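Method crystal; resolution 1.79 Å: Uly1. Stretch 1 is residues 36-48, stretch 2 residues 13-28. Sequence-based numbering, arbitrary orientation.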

# COMPACT_ATOMS: atom_id res chain seq x y z
N GLN A 36 8.69 9.44 27.36
CA GLN A 36 9.02 10.04 26.08
C GLN A 36 7.79 10.14 25.19
O GLN A 36 6.87 9.32 25.27
CB GLN A 36 10.11 9.24 25.35
CG GLN A 36 9.62 7.89 24.78
CD GLN A 36 10.63 7.22 23.87
OE1 GLN A 36 11.61 6.62 24.33
NE2 GLN A 36 10.41 7.33 22.56
N LYS A 37 7.78 11.15 24.33
CA LYS A 37 6.83 11.15 23.22
C LYS A 37 7.18 10.03 22.25
O LYS A 37 8.27 9.46 22.27
CB LYS A 37 6.84 12.51 22.51
CG LYS A 37 6.33 13.66 23.37
CD LYS A 37 6.31 14.97 22.59
CE LYS A 37 6.33 16.17 23.54
NZ LYS A 37 7.72 16.48 24.01
N TYR A 38 6.21 9.70 21.39
CA TYR A 38 6.38 8.56 20.46
C TYR A 38 7.12 9.05 19.22
O TYR A 38 6.51 9.56 18.28
CB TYR A 38 5.03 7.95 20.13
CG TYR A 38 5.08 6.49 19.71
CD1 TYR A 38 6.23 5.92 19.18
CD2 TYR A 38 3.95 5.69 19.83
CE1 TYR A 38 6.26 4.57 18.79
CE2 TYR A 38 3.96 4.36 19.46
CZ TYR A 38 5.11 3.80 18.94
OH TYR A 38 5.09 2.48 18.58
N ASN A 39 8.43 8.89 19.22
CA ASN A 39 9.24 9.29 18.08
C ASN A 39 9.01 8.32 16.92
O ASN A 39 8.28 7.34 17.03
CB ASN A 39 10.71 9.37 18.49
CG ASN A 39 10.92 10.32 19.64
OD1 ASN A 39 10.40 11.44 19.63
ND2 ASN A 39 11.67 9.89 20.65
N TYR A 40 9.64 8.61 15.78
CA TYR A 40 9.35 7.85 14.57
C TYR A 40 10.50 7.97 13.59
O TYR A 40 11.25 8.95 13.59
CB TYR A 40 8.03 8.33 13.94
CG TYR A 40 8.02 9.80 13.56
CD1 TYR A 40 7.63 10.77 14.48
CD2 TYR A 40 8.41 10.22 12.29
CE1 TYR A 40 7.61 12.12 14.14
CE2 TYR A 40 8.40 11.57 11.94
CZ TYR A 40 8.00 12.51 12.87
OH TYR A 40 7.98 13.85 12.54
N ALA A 41 10.63 6.95 12.74
CA ALA A 41 11.74 6.87 11.80
C ALA A 41 11.38 7.35 10.40
O ALA A 41 12.27 7.81 9.66
CB ALA A 41 12.25 5.42 11.72
N TYR A 42 10.11 7.29 10.03
CA TYR A 42 9.72 7.70 8.69
C TYR A 42 8.58 8.70 8.76
O TYR A 42 8.82 9.90 8.96
CB TYR A 42 9.38 6.47 7.86
CG TYR A 42 10.59 5.57 7.73
CD1 TYR A 42 11.62 5.88 6.86
CD2 TYR A 42 10.73 4.45 8.54
CE1 TYR A 42 12.74 5.08 6.76
CE2 TYR A 42 11.85 3.63 8.45
CZ TYR A 42 12.85 3.95 7.56
OH TYR A 42 13.96 3.14 7.46
N GLY A 43 7.33 8.23 8.64
CA GLY A 43 6.19 9.11 8.83
C GLY A 43 5.69 9.08 10.26
O GLY A 43 6.05 8.22 11.05
N ASN A 44 4.85 10.05 10.60
CA ASN A 44 4.32 10.09 11.96
C ASN A 44 2.92 9.51 12.08
O ASN A 44 2.39 9.43 13.19
CB ASN A 44 4.36 11.53 12.51
CG ASN A 44 3.52 12.51 11.71
OD1 ASN A 44 2.72 12.12 10.86
ND2 ASN A 44 3.69 13.80 12.00
N ALA A 45 2.32 9.04 10.97
CA ALA A 45 0.92 8.62 10.96
C ALA A 45 0.82 7.21 10.38
O ALA A 45 0.91 7.02 9.16
CB ALA A 45 0.07 9.62 10.17
N ILE A 46 0.65 6.23 11.27
CA ILE A 46 0.49 4.83 10.85
C ILE A 46 -0.97 4.43 10.69
O ILE A 46 -1.26 3.31 10.24
CB ILE A 46 1.21 3.92 11.87
CG1 ILE A 46 1.54 2.55 11.25
CG2 ILE A 46 0.40 3.80 13.17
CD1 ILE A 46 2.62 1.78 12.01
N ALA A 47 -1.91 5.32 11.02
CA ALA A 47 -3.34 5.07 10.91
C ALA A 47 -4.09 6.34 10.53
O ALA A 47 -4.00 7.35 11.23
CB ALA A 47 -3.88 4.50 12.23
N PRO A 48 -4.85 6.34 9.42
CA PRO A 48 -4.98 5.27 8.44
C PRO A 48 -3.79 5.27 7.49
O PRO A 48 -3.36 6.32 7.02
CB PRO A 48 -6.28 5.61 7.71
CG PRO A 48 -6.35 7.09 7.77
CD PRO A 48 -5.63 7.53 9.03
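Stretch 2 13-28: QALFFDGVKKSVPQAR

The most unusual feature of this contact is the close approach at G19, whose CA lies 4.0 Å from the CA of N39. A CB on G19 would point toward stretch 1 and clash with OD1 of N39 and the carbonyl carbon of Y38, so the bare glycine lets the two backbones come this near. Around it, D18 OD1 accepts from Y38 N (2.9 Å), G19 N donates to Y38 O (2.8 Å), and N39 OD1 takes the hydrogen of V20 N (2.9 Å).

Stretch 2 begins as a strand at 13-15, runs through a loop and enters a helix at V24. Its register against stretch 1 reverses along the way. From G19 to K22 the two stretches run in the same direction, the CA of N39 lying nearest that of G19 and the CA of A41 nearest that of K22; Y40 N donates to V20 O (3.1 Å) and K22 N to Y40 O (2.7 Å), a single bridge pairing Y40 with K21. K21 CA packs over the Y40 ring face, 4.0 Å from its centroid, while K21 NZ reaches A41 O (2.8 Å). Toward A14 the order is antiparallel: F17 N donates to N44 O (3.0 Å), the CA of A45 lies nearest that of F16, and A47 CB meets A14 CB at 4.3 Å. F17 points into the resulting bend, its edge toward the Y38 face and its CZ 3.8 Å from I46 CB.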

# COMPACT_ATOMS: atom_id res chain seq x y z
N GLN A 13 -8.98 6.49 19.51
CA GLN A 13 -7.77 5.94 20.10
C GLN A 13 -6.80 5.43 19.05
O GLN A 13 -6.01 4.52 19.34
CB GLN A 13 -8.11 4.82 21.08
CG GLN A 13 -9.09 5.21 22.17
CD GLN A 13 -8.74 4.55 23.49
OE1 GLN A 13 -8.47 3.35 23.53
NE2 GLN A 13 -8.73 5.34 24.56
N ALA A 14 -6.83 5.98 17.84
CA ALA A 14 -5.88 5.55 16.81
C ALA A 14 -4.47 6.00 17.15
O ALA A 14 -4.25 7.15 17.55
CB ALA A 14 -6.29 6.10 15.44
N LEU A 15 -3.51 5.10 16.99
CA LEU A 15 -2.13 5.39 17.35
C LEU A 15 -1.53 6.46 16.44
O LEU A 15 -1.71 6.43 15.22
CB LEU A 15 -1.29 4.12 17.30
CG LEU A 15 0.22 4.31 17.55
CD1 LEU A 15 0.47 4.82 18.97
CD2 LEU A 15 0.98 3.00 17.31
N PHE A 16 -0.81 7.40 17.04
CA PHE A 16 -0.11 8.45 16.31
C PHE A 16 1.24 8.67 16.95
O PHE A 16 1.36 8.60 18.18
CB PHE A 16 -0.92 9.74 16.31
CG PHE A 16 -0.33 10.84 15.48
CD1 PHE A 16 -0.59 10.90 14.12
CD2 PHE A 16 0.45 11.82 16.07
CE1 PHE A 16 -0.05 11.93 13.35
CE2 PHE A 16 0.99 12.84 15.31
CZ PHE A 16 0.75 12.90 13.94
N PHE A 17 2.26 8.92 16.13
CA PHE A 17 3.61 9.12 16.63
C PHE A 17 3.80 10.62 16.89
O PHE A 17 4.13 11.38 15.98
CB PHE A 17 4.63 8.58 15.64
CG PHE A 17 4.36 7.16 15.23
CD1 PHE A 17 3.91 6.23 16.16
CD2 PHE A 17 4.56 6.74 13.92
CE1 PHE A 17 3.67 4.91 15.78
CE2 PHE A 17 4.32 5.42 13.54
CZ PHE A 17 3.87 4.51 14.48
N ASP A 18 3.58 11.02 18.14
CA ASP A 18 3.53 12.44 18.50
C ASP A 18 4.89 13.02 18.86
O ASP A 18 4.96 14.18 19.30
CB ASP A 18 2.56 12.64 19.67
CG ASP A 18 3.05 12.00 20.96
OD1 ASP A 18 3.67 10.91 20.92
OD2 ASP A 18 2.80 12.60 22.02
N GLY A 19 5.97 12.26 18.67
CA GLY A 19 7.31 12.74 18.96
C GLY A 19 7.99 13.38 17.77
O GLY A 19 7.34 14.05 16.97
N VAL A 20 9.31 13.17 17.63
CA VAL A 20 10.08 13.80 16.57
C VAL A 20 10.69 12.73 15.68
O VAL A 20 10.76 11.54 16.02
CB VAL A 20 11.16 14.76 17.10
CG1 VAL A 20 10.54 15.81 18.00
CG2 VAL A 20 12.27 13.99 17.83
N LYS A 21 11.17 13.18 14.52
CA LYS A 21 11.80 12.28 13.56
C LYS A 21 13.17 11.83 14.05
O LYS A 21 13.96 12.63 14.55
CB LYS A 21 11.93 12.98 12.21
CG LYS A 21 12.61 12.15 11.15
CD LYS A 21 11.61 11.66 10.15
CE LYS A 21 12.29 11.31 8.84
NZ LYS A 21 13.38 10.34 9.10
N LYS A 22 13.45 10.53 13.90
CA LYS A 22 14.74 9.96 14.25
C LYS A 22 15.43 9.41 13.01
O LYS A 22 14.78 8.83 12.13
CB LYS A 22 14.59 8.83 15.28
CG LYS A 22 14.05 9.26 16.63
CD LYS A 22 14.99 10.22 17.35
CE LYS A 22 14.40 10.63 18.70
NZ LYS A 22 15.29 11.54 19.47
N SER A 23 16.75 9.58 12.95
CA SER A 23 17.56 8.90 11.95
C SER A 23 17.48 7.38 12.17
O SER A 23 17.06 6.89 13.22
CB SER A 23 19.01 9.39 12.03
OG SER A 23 19.70 8.74 13.08
N VAL A 24 17.91 6.64 11.15
CA VAL A 24 17.99 5.19 11.28
C VAL A 24 19.04 4.80 12.32
O VAL A 24 18.76 3.93 13.16
CB VAL A 24 18.27 4.53 9.92
CG1 VAL A 24 18.78 3.12 10.11
CG2 VAL A 24 17.00 4.54 9.07
N PRO A 25 20.24 5.40 12.33
CA PRO A 25 21.18 5.07 13.42
C PRO A 25 20.67 5.46 14.80
O PRO A 25 20.89 4.72 15.76
CB PRO A 25 22.46 5.84 13.04
CG PRO A 25 22.37 5.99 11.56
CD PRO A 25 20.90 6.22 11.29
N GLN A 26 20.01 6.61 14.93
CA GLN A 26 19.36 6.96 16.19
C GLN A 26 18.33 5.91 16.58
O GLN A 26 18.34 5.40 17.71
CB GLN A 26 18.68 8.33 16.06
CG GLN A 26 19.46 9.53 16.55
CD GLN A 26 18.70 10.82 16.32
OE1 GLN A 26 18.03 10.99 15.29
NE2 GLN A 26 18.77 11.74 17.29
N ALA A 27 17.42 5.58 15.66
CA ALA A 27 16.35 4.64 15.97
C ALA A 27 16.91 3.29 16.38
O ALA A 27 16.37 2.62 17.27
CB ALA A 27 15.43 4.49 14.76
N ARG A 28 18.02 2.88 15.77
CA ARG A 28 18.56 1.56 16.06
C ARG A 28 19.29 1.53 17.40
O ARG A 28 19.22 0.54 18.13
CB ARG A 28 19.49 1.13 14.94
CG ARG A 28 19.84 -0.31 15.00
CD ARG A 28 19.70 -0.92 13.63
NE ARG A 28 20.43 -0.17 12.64
CZ ARG A 28 20.10 -0.10 11.35
NH1 ARG A 28 19.04 -0.73 10.90
NH2 ARG A 28 20.86 0.59 10.51
O HOH W 1 -1.71 7.76 12.85
O HOH W 2 13.63 8.59 7.42
O HOH W 3 14.96 7.72 9.68